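Local coordinates for protein isoflavone reductase (Medicago sativa, PDB 2GAS) that reduces achiral isoflavones to chiral isoflavanones with NADPH on the route to pterocarpan phytoalexins such as medicarpin, at residues T148-H153 against V212-P217; A154-F159 against Y188-D193; T198-N203 against Y291-Y296. All blocks are in the same frame, centred on the assembly; numbering follows the deposited sequence.

Interaction 1. Residues T148-H153 against V212-P217; sequences TYLCCH and VHIRLP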
loop_
_atom_site.group_PDB
_atom_site.type_symbol
_atom_site.label_atom_id
_atom_site.label_comp_id
_atom_site.label_asym_id
_atom_site.label_seq_id
_atom_site.Cartn_x
_atom_site.Cartn_y
_atom_site.Cartn_z
ATOM N N THR A 148 -12.648 5.176 1.864
ATOM C CA THR A 148 -11.530 5.855 1.216
ATOM C C THR A 148 -10.607 4.733 0.752
ATOM O O THR A 148 -10.233 3.860 1.540
ATOM C CB THR A 148 -10.746 6.798 2.145
ATOM O OG1 THR A 148 -11.594 7.873 2.565
ATOM C CG2 THR A 148 -9.541 7.390 1.389
ATOM N N TYR A 149 -10.281 4.736 -0.535
ATOM C CA TYR A 149 -9.395 3.727 -1.113
ATOM C C TYR A 149 -8.040 4.398 -1.267
ATOM O O TYR A 149 -7.892 5.318 -2.066
ATOM C CB TYR A 149 -9.911 3.285 -2.483
ATOM C CG TYR A 149 -11.328 2.754 -2.472
ATOM C CD1 TYR A 149 -12.174 2.973 -3.554
ATOM C CD2 TYR A 149 -11.813 2.014 -1.389
ATOM C CE1 TYR A 149 -13.477 2.468 -3.564
ATOM C CE2 TYR A 149 -13.110 1.505 -1.393
ATOM C CZ TYR A 149 -13.930 1.736 -2.480
ATOM O OH TYR A 149 -15.211 1.228 -2.483
ATOM N N LEU A 150 -7.058 3.940 -0.498
ATOM C CA LEU A 150 -5.724 4.537 -0.533
ATOM C C LEU A 150 -4.871 3.816 -1.574
ATOM O O LEU A 150 -4.378 2.718 -1.342
ATOM C CB LEU A 150 -5.089 4.449 0.859
ATOM C CG LEU A 150 -3.911 5.363 1.235
ATOM C CD1 LEU A 150 -2.715 5.086 0.331
ATOM C CD2 LEU A 150 -4.332 6.816 1.132
ATOM N N CYS A 151 -4.720 4.443 -2.734
ATOM C CA CYS A 151 -3.953 3.868 -3.833
ATOM C C CYS A 151 -2.579 4.525 -3.871
ATOM O O CYS A 151 -2.386 5.565 -4.508
ATOM C CB CYS A 151 -4.709 4.096 -5.144
ATOM S SG CYS A 151 -6.425 3.495 -5.070
ATOM N N CYS A 152 -1.627 3.906 -3.178
ATOM C CA CYS A 152 -0.268 4.443 -3.078
ATOM C C CYS A 152 0.701 3.902 -4.112
ATOM O O CYS A 152 1.878 4.261 -4.113
ATOM C CB CYS A 152 0.292 4.174 -1.682
ATOM S SG CYS A 152 0.385 2.414 -1.263
ATOM N N HIS A 153 0.216 3.024 -4.979
ATOM C CA HIS A 153 1.050 2.444 -6.013
ATOM C C HIS A 153 2.295 1.706 -5.516
ATOM O O HIS A 153 2.187 0.874 -4.617
ATOM C CB HIS A 153 1.375 3.522 -7.052
ATOM C CG HIS A 153 0.180 3.912 -7.866
ATOM N ND1 HIS A 153 -0.396 3.059 -8.782
ATOM C CD2 HIS A 153 -0.627 4.998 -7.807
ATOM C CE1 HIS A 153 -1.509 3.597 -9.245
ATOM N NE2 HIS A 153 -1.673 4.774 -8.669
ATOM N N VAL A 212 -7.989 7.923 -3.017
ATOM C CA VAL A 212 -6.901 8.900 -2.895
ATOM C C VAL A 212 -5.692 8.295 -3.596
ATOM O O VAL A 212 -5.259 7.191 -3.264
ATOM C CB VAL A 212 -6.573 9.190 -1.413
ATOM C CG1 VAL A 212 -5.369 10.122 -1.305
ATOM C CG2 VAL A 212 -7.774 9.824 -0.741
ATOM N N HIS A 213 -5.152 9.023 -4.568
ATOM C CA HIS A 213 -4.025 8.541 -5.359
ATOM C C HIS A 213 -2.716 9.221 -5.018
ATOM O O HIS A 213 -2.642 10.449 -4.971
ATOM C CB HIS A 213 -4.330 8.764 -6.837
ATOM C CG HIS A 213 -5.672 8.251 -7.247
ATOM N ND1 HIS A 213 -5.863 6.975 -7.734
ATOM C CD2 HIS A 213 -6.901 8.812 -7.165
ATOM C CE1 HIS A 213 -7.154 6.773 -7.931
ATOM N NE2 HIS A 213 -7.805 7.871 -7.593
ATOM N N ILE A 214 -1.684 8.417 -4.794
ATOM C CA ILE A 214 -0.372 8.960 -4.481
ATOM C C ILE A 214 0.536 8.853 -5.706
ATOM O O ILE A 214 1.008 7.771 -6.050
ATOM C CB ILE A 214 0.304 8.196 -3.311
ATOM C CG1 ILE A 214 -0.663 8.058 -2.130
ATOM C CG2 ILE A 214 1.581 8.924 -2.885
ATOM C CD1 ILE A 214 -0.999 9.344 -1.447
ATOM N N ARG A 215 0.734 9.974 -6.390
ATOM C CA ARG A 215 1.626 10.047 -7.546
ATOM C C ARG A 215 2.419 11.320 -7.265
ATOM O O ARG A 215 2.022 12.404 -7.682
ATOM C CB ARG A 215 0.854 10.200 -8.865
ATOM C CG ARG A 215 0.381 8.897 -9.510
ATOM C CD ARG A 215 -1.092 8.628 -9.257
ATOM N NE ARG A 215 -1.980 9.665 -9.793
ATOM C CZ ARG A 215 -2.502 9.672 -11.020
ATOM N NH1 ARG A 215 -2.233 8.698 -11.880
ATOM N NH2 ARG A 215 -3.334 10.643 -11.374
ATOM N N LEU A 216 3.523 11.181 -6.536
ATOM C CA LEU A 216 4.351 12.327 -6.158
ATOM C C LEU A 216 5.281 12.751 -7.302
ATOM O O LEU A 216 6.053 11.955 -7.823
ATOM C CB LEU A 216 5.138 11.973 -4.895
ATOM C CG LEU A 216 4.257 11.413 -3.764
ATOM C CD1 LEU A 216 5.121 10.795 -2.686
ATOM C CD2 LEU A 216 3.376 12.518 -3.190
ATOM N N PRO A 217 5.220 14.033 -7.695
ATOM C CA PRO A 217 6.027 14.598 -8.781
ATOM C C PRO A 217 7.465 14.110 -8.954
ATOM O O PRO A 217 7.822 13.611 -10.019
ATOM C CB PRO A 217 5.942 16.097 -8.516
ATOM C CG PRO A 217 4.538 16.236 -8.028
ATOM C CD PRO A 217 4.434 15.090 -7.034
HETATM O O HOH W 1 3.229 6.495 -5.165
#

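Interaction 2. Residues A154-F159 against Y188-D193; sequences AFTGYF and YVTEAD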
loop_
_atom_site.group_PDB
_atom_site.type_symbol
_atom_site.label_atom_id
_atom_site.label_comp_id
_atom_site.label_asym_id
_atom_site.label_seq_id
_atom_site.Cartn_x
_atom_site.Cartn_y
_atom_site.Cartn_z
ATOM N N ALA A 154 3.471 2.020 -6.053
ATOM C CA ALA A 154 4.678 1.278 -5.701
ATOM C C ALA A 154 5.489 1.668 -4.469
ATOM O O ALA A 154 6.137 2.710 -4.444
ATOM C CB ALA A 154 5.606 1.225 -6.919
ATOM N N PHE A 155 5.470 0.803 -3.458
ATOM C CA PHE A 155 6.238 1.039 -2.236
ATOM C C PHE A 155 7.717 0.956 -2.589
ATOM O O PHE A 155 8.136 0.043 -3.301
ATOM C CB PHE A 155 5.953 -0.042 -1.194
ATOM C CG PHE A 155 4.647 0.116 -0.486
ATOM C CD1 PHE A 155 4.476 1.113 0.467
ATOM C CD2 PHE A 155 3.591 -0.750 -0.750
ATOM C CE1 PHE A 155 3.272 1.244 1.152
ATOM C CE2 PHE A 155 2.384 -0.625 -0.070
ATOM C CZ PHE A 155 2.225 0.373 0.882
ATOM N N THR A 156 8.513 1.885 -2.071
ATOM C CA THR A 156 9.944 1.874 -2.347
ATOM C C THR A 156 10.604 0.592 -1.849
ATOM O O THR A 156 11.437 0.006 -2.542
ATOM C CB THR A 156 10.649 3.071 -1.685
ATOM O OG1 THR A 156 10.240 3.166 -0.314
ATOM C CG2 THR A 156 10.306 4.363 -2.414
ATOM N N GLY A 157 10.219 0.154 -0.652
ATOM C CA GLY A 157 10.801 -1.046 -0.079
ATOM C C GLY A 157 10.488 -2.331 -0.817
ATOM O O GLY A 157 11.137 -3.348 -0.585
ATOM N N TYR A 158 9.500 -2.288 -1.707
ATOM C CA TYR A 158 9.111 -3.469 -2.464
ATOM C C TYR A 158 9.491 -3.422 -3.937
ATOM O O TYR A 158 9.901 -4.439 -4.498
ATOM C CB TYR A 158 7.603 -3.695 -2.339
ATOM C CG TYR A 158 7.189 -4.187 -0.974
ATOM C CD1 TYR A 158 7.541 -5.464 -0.538
ATOM C CD2 TYR A 158 6.471 -3.367 -0.102
ATOM C CE1 TYR A 158 7.191 -5.915 0.732
ATOM C CE2 TYR A 158 6.115 -3.808 1.173
ATOM C CZ TYR A 158 6.479 -5.083 1.581
ATOM O OH TYR A 158 6.140 -5.526 2.839
ATOM N N PHE A 159 9.358 -2.251 -4.559
ATOM C CA PHE A 159 9.666 -2.100 -5.980
ATOM C C PHE A 159 11.005 -1.446 -6.285
ATOM O O PHE A 159 11.821 -1.995 -7.022
ATOM C CB PHE A 159 8.590 -1.267 -6.690
ATOM C CG PHE A 159 7.264 -1.959 -6.836
ATOM C CD1 PHE A 159 6.392 -2.060 -5.759
ATOM C CD2 PHE A 159 6.874 -2.479 -8.068
ATOM C CE1 PHE A 159 5.146 -2.666 -5.905
ATOM C CE2 PHE A 159 5.632 -3.087 -8.225
ATOM C CZ PHE A 159 4.766 -3.180 -7.140
ATOM N N TYR A 188 6.379 5.988 -7.082
ATOM C CA TYR A 188 7.022 5.412 -5.904
ATOM C C TYR A 188 6.845 6.245 -4.640
ATOM O O TYR A 188 6.845 7.471 -4.688
ATOM C CB TYR A 188 8.518 5.222 -6.170
ATOM C CG TYR A 188 8.806 4.382 -7.387
ATOM C CD1 TYR A 188 8.924 4.969 -8.648
ATOM C CD2 TYR A 188 8.914 2.998 -7.291
ATOM C CE1 TYR A 188 9.141 4.195 -9.785
ATOM C CE2 TYR A 188 9.129 2.210 -8.426
ATOM C CZ TYR A 188 9.240 2.817 -9.667
ATOM O OH TYR A 188 9.437 2.043 -10.795
ATOM N N VAL A 189 6.720 5.563 -3.506
ATOM C CA VAL A 189 6.531 6.230 -2.223
ATOM C C VAL A 189 7.039 5.323 -1.103
ATOM O O VAL A 189 6.879 4.101 -1.167
ATOM C CB VAL A 189 5.025 6.567 -2.007
ATOM C CG1 VAL A 189 4.194 5.290 -2.022
ATOM C CG2 VAL A 189 4.824 7.318 -0.701
ATOM N N THR A 190 7.662 5.905 -0.081
ATOM C CA THR A 190 8.168 5.090 1.019
ATOM C C THR A 190 7.012 4.631 1.903
ATOM O O THR A 190 5.951 5.250 1.915
ATOM C CB THR A 190 9.177 5.858 1.904
ATOM O OG1 THR A 190 8.498 6.906 2.610
ATOM C CG2 THR A 190 10.278 6.468 1.050
ATOM N N GLU A 191 7.223 3.546 2.643
ATOM C CA GLU A 191 6.185 3.036 3.531
ATOM C C GLU A 191 5.843 4.089 4.581
ATOM O O GLU A 191 4.676 4.292 4.907
ATOM C CB GLU A 191 6.638 1.748 4.228
ATOM C CG GLU A 191 6.863 0.546 3.302
ATOM C CD GLU A 191 8.088 0.702 2.422
ATOM O OE1 GLU A 191 9.114 1.204 2.920
ATOM O OE2 GLU A 191 8.033 0.313 1.241
ATOM N N ALA A 192 6.861 4.766 5.103
ATOM C CA ALA A 192 6.632 5.796 6.108
ATOM C C ALA A 192 5.698 6.876 5.567
ATOM O O ALA A 192 4.754 7.297 6.246
ATOM C CB ALA A 192 7.968 6.419 6.535
ATOM N N ASP A 193 5.959 7.324 4.343
ATOM C CA ASP A 193 5.143 8.361 3.727
ATOM C C ASP A 193 3.724 7.880 3.446
ATOM O O ASP A 193 2.779 8.663 3.508
ATOM C CB ASP A 193 5.805 8.868 2.444
ATOM C CG ASP A 193 6.992 9.781 2.721
ATOM O OD1 ASP A 193 7.723 10.104 1.761
ATOM O OD2 ASP A 193 7.193 10.180 3.895
HETATM O O HOH W 2 11.263 1.800 1.824
#

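Interaction 3. Residues T198-N203 against Y291-Y296; sequences TIRAAN and YPDVTY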
loop_
_atom_site.group_PDB
_atom_site.type_symbol
_atom_site.label_atom_id
_atom_site.label_comp_id
_atom_site.label_asym_id
_atom_site.label_seq_id
_atom_site.Cartn_x
_atom_site.Cartn_y
_atom_site.Cartn_z
ATOM N N THR A 198 -1.933 8.386 4.489
ATOM C CA THR A 198 -3.136 7.658 4.868
ATOM C C THR A 198 -3.848 8.392 5.995
ATOM O O THR A 198 -5.073 8.526 5.986
ATOM C CB THR A 198 -2.802 6.225 5.326
ATOM O OG1 THR A 198 -2.203 5.509 4.241
ATOM C CG2 THR A 198 -4.059 5.489 5.765
ATOM N N ILE A 199 -3.080 8.881 6.964
ATOM C CA ILE A 199 -3.669 9.593 8.088
ATOM C C ILE A 199 -4.164 10.971 7.644
ATOM O O ILE A 199 -5.190 11.446 8.122
ATOM C CB ILE A 199 -2.665 9.704 9.267
ATOM C CG1 ILE A 199 -2.457 8.324 9.911
ATOM C CG2 ILE A 199 -3.201 10.661 10.329
ATOM C CD1 ILE A 199 -1.945 7.261 8.988
ATOM N N ARG A 200 -3.451 11.610 6.716
ATOM C CA ARG A 200 -3.899 12.905 6.209
ATOM C C ARG A 200 -5.272 12.703 5.577
ATOM O O ARG A 200 -6.184 13.501 5.777
ATOM C CB ARG A 200 -2.928 13.447 5.155
ATOM C CG ARG A 200 -1.731 14.184 5.720
ATOM C CD ARG A 200 -2.157 15.491 6.379
ATOM N NE ARG A 200 -1.768 16.664 5.601
ATOM C CZ ARG A 200 -2.627 17.572 5.149
ATOM N NH1 ARG A 200 -3.923 17.438 5.397
ATOM N NH2 ARG A 200 -2.193 18.615 4.458
ATOM N N ALA A 201 -5.414 11.617 4.820
ATOM C CA ALA A 201 -6.677 11.301 4.166
ATOM C C ALA A 201 -7.750 10.977 5.208
ATOM O O ALA A 201 -8.899 11.394 5.075
ATOM C CB ALA A 201 -6.490 10.111 3.205
ATOM N N ALA A 202 -7.364 10.248 6.251
ATOM C CA ALA A 202 -8.313 9.869 7.295
ATOM C C ALA A 202 -8.928 11.094 7.965
ATOM O O ALA A 202 -10.124 11.116 8.251
ATOM C CB ALA A 202 -7.616 9.001 8.332
ATOM N N ASN A 203 -8.106 12.114 8.195
ATOM C CA ASN A 203 -8.549 13.343 8.846
ATOM C C ASN A 203 -9.141 14.383 7.897
ATOM O O ASN A 203 -9.564 15.455 8.335
ATOM C CB ASN A 203 -7.383 13.975 9.618
ATOM C CG ASN A 203 -6.973 13.160 10.825
ATOM O OD1 ASN A 203 -7.818 12.743 11.615
ATOM N ND2 ASN A 203 -5.671 12.934 10.981
ATOM N N TYR A 291 -2.650 17.568 -0.544
ATOM C CA TYR A 291 -1.745 17.704 0.588
ATOM C C TYR A 291 -0.328 18.075 0.147
ATOM O O TYR A 291 0.631 17.363 0.459
ATOM C CB TYR A 291 -1.711 16.384 1.361
ATOM C CG TYR A 291 -3.067 15.713 1.470
ATOM C CD1 TYR A 291 -4.128 16.346 2.122
ATOM C CD2 TYR A 291 -3.294 14.455 0.908
ATOM C CE1 TYR A 291 -5.381 15.747 2.214
ATOM C CE2 TYR A 291 -4.553 13.842 0.996
ATOM C CZ TYR A 291 -5.587 14.499 1.650
ATOM O OH TYR A 291 -6.834 13.925 1.743
ATOM N N PRO A 292 -0.173 19.211 -0.554
ATOM C CA PRO A 292 1.144 19.655 -1.031
ATOM C C PRO A 292 2.160 19.961 0.069
ATOM O O PRO A 292 3.364 20.008 -0.184
ATOM C CB PRO A 292 0.803 20.889 -1.862
ATOM C CG PRO A 292 -0.369 21.461 -1.123
ATOM C CD PRO A 292 -1.203 20.224 -0.846
ATOM N N ASP A 293 1.674 20.150 1.289
ATOM C CA ASP A 293 2.543 20.454 2.420
ATOM C C ASP A 293 3.324 19.250 2.940
ATOM O O ASP A 293 4.296 19.411 3.674
ATOM C CB ASP A 293 1.708 21.030 3.556
ATOM C CG ASP A 293 0.623 20.080 3.999
ATOM O OD1 ASP A 293 0.741 19.510 5.100
ATOM O OD2 ASP A 293 -0.339 19.891 3.233
ATOM N N VAL A 294 2.901 18.041 2.584
ATOM C CA VAL A 294 3.611 16.857 3.055
ATOM C C VAL A 294 4.962 16.737 2.348
ATOM O O VAL A 294 5.019 16.609 1.127
ATOM C CB VAL A 294 2.783 15.574 2.819
ATOM C CG1 VAL A 294 3.585 14.347 3.237
ATOM C CG2 VAL A 294 1.487 15.649 3.615
ATOM N N THR A 295 6.048 16.799 3.116
ATOM C CA THR A 295 7.387 16.699 2.540
ATOM C C THR A 295 7.786 15.233 2.410
ATOM O O THR A 295 8.278 14.621 3.356
ATOM C CB THR A 295 8.433 17.424 3.403
ATOM O OG1 THR A 295 7.960 18.737 3.727
ATOM C CG2 THR A 295 9.746 17.554 2.640
ATOM N N TYR A 296 7.591 14.680 1.221
ATOM C CA TYR A 296 7.894 13.275 0.990
ATOM C C TYR A 296 9.351 12.967 0.670
ATOM O O TYR A 296 10.090 13.820 0.174
ATOM C CB TYR A 296 7.007 12.734 -0.136
ATOM C CG TYR A 296 7.190 13.422 -1.475
ATOM C CD1 TYR A 296 6.459 14.566 -1.810
ATOM C CD2 TYR A 296 8.085 12.918 -2.415
ATOM C CE1 TYR A 296 6.617 15.182 -3.051
ATOM C CE2 TYR A 296 8.251 13.528 -3.653
ATOM C CZ TYR A 296 7.515 14.656 -3.966
ATOM O OH TYR A 296 7.675 15.242 -5.194
#

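Interaction 1. Residues T148-H153 against V212-P217
Two parallel neighbours in the beta-sheet of this NADP-binding Rossmann-type fold, strands 148-151 and 210-213, meet here and continue as loops. Val212 is bonded through both its peptide groups: its N donates to Tyr149 O at 2.8 Å, and its O receives Cys151 N almost along the C=O axis (169°). The nearly straight third bond, Ile214 N to Cys151 O at 3.0 Å, carries the pairing just past the end of strand 210-213. Leu150 and Val212 share one face. With CG anti to the backbone N (chi1 -161°), Leu150 brings CD2 to 4.1 Å from Val212 CB, while the methyls Thr148 CG2 and Val212 CG2 touch obliquely; such branched apolar groups suit a buried face. Cys151 and His213 take the other face, where Cys151 CB comes to 4.0 Å from His213 ND1 and SG meets the ring obliquely, 4.9 Å from its centroid. Beyond the strands a water bridges two acceptors, Cys152 O (2.8 Å) and Ile214 O (2.7 Å), donating to each where the direct backbone pairing has ended. Ile214 CG1 packs against Cys152 CA, and His153 turns its CD2 edge to Ile214 O while crossing the bent chain of Arg215. The polar ends find partners farther on: His153 and His213 both bond Tyr277 OH, His213 also bonds Asp284, and Arg215 bridges to Glu286. Leu150, Cys152 and Ile214 lie against helix 191-202, Cys152 also touches strand 185-189, and His213 pairs through its backbone with strand 284-286.

Interaction 2. Residues A154-F159 against Y188-D193
Phe155 O is gripped by two backbone donors, Phe159 N at 2.9 Å and Tyr158 N at 3.1 Å, so the last residue of the short strand already holds the first turn of the weakly bonded helix after it. Two parallel-sheet bonds join the segments. Val189 N reaches Ala154 O in the carbonyl plane, whereas Thr156 N approaches Val189 O from well above that plane, 45° out of it, at 2.9 Å. Glu191 folds back at chi2 (71°) and offers the syn lone pair of OE2 to Gly157 N at 2.9 Å, a bent bond of 139°. Lying at the N-terminal end of helix 156-160, the carboxylate would probably be stabilised in its charged form. OE2 also presses on Phe155 CB (3.2 Å), and a CB at Gly157 would come too close to it, consistent with a residue lacking a side chain. A water donates to Glu191 OE1 at 2.5 Å and bonds Thr156 OG1 at 2.7 Å. Thr156 lies alongside Thr190, whose hydroxyl accepts from Asp193 N as the N-cap of helix 191-202. Phe155 and Val189 share one face of the pair; on the face of Ala154 and Tyr188, the Tyr188 ring takes Phe159 CB at its edge and Ala154 CB obliquely. Parallel strands leading into helices at their C-terminal ends, one through the N-cap Thr190, fit the Rossmann-type alpha/beta architecture of this NADP-dependent family; here Phe155 touches Ile14 of the inferred NADP-binding loop.

Interaction 3. Residues T198-N203 against Y291-Y296
Arg200 lays its CB over the centre of the Tyr291 ring, 4.2 Å from the centroid and nearly on the ring normal, in a CH-pi contact. Bends at chi2 and chi3 then swing the guanidinium round so that one of its faces receives Tyr291 CD1, with NH1 3.5 Å from that atom. The two planes stand 58° apart: the ring tips its CD1 corner onto the cation instead of stacking flat on it. NH2 makes the salt bridge with Asp293, a short but bent bond to the syn lone pair of OD2 at 2.6 Å and a weak one to OD1 at 3.1 Å. OD2 lies almost in the guanidinium plane, although the carboxylate is turned 45° to it. The crowded chi1 of Asp293 (59°) puts its oxygens there. Val294 CG2 lies 4.1 Å from Arg200 CG, methyl against methylene, as the chains pass in opposite directions. Tyrosine fits its place doubly: the ring covers the arginine, and the hydroxyl passes Ala201 CA at 3.6 Å to bond Asp204. An alanine here in place of Arg200 would keep the CB over the ring but lose the guanidinium, with its salt bridge and contact to CD1, and would probably hold the loop less firmly. Residues 291-294 form a type I beta turn, closed by Val294 N to Tyr291 O at 3.2 Å. A salt bridge from the last turn of helix 191-202 holds this turn, which follows helix 287-290, away from the annotated sites.

Helix 191-202 ties the three contacts together: interaction 2 contains its first turn, interaction 3 its last turn, and interaction 1 packs along its side, with Leu150 CG 3.5 Å from Thr198 OG1. The chain passes directly from 148-153 into 154-159, so interactions 1 and 2 adjoin, Cys152 O meeting Val189 CG1 at 3.3 Å. Tyr296, in the loop 291-296, touches both other contacts, its CG 3.6 Å from Leu216 CD1 and its CA 3.3 Å from Asp193 OD1. Side chain to side chain, Phe155 of interaction 2 comes to about 3 Å from Ile14 of the inferred NADP-binding loop and about 8 Å from the proposed proton acceptor Lys133, and Tyr149 of interaction 1 to about 3 Å from Arg137, a probable NADP-binding residue; interaction 3 is remote.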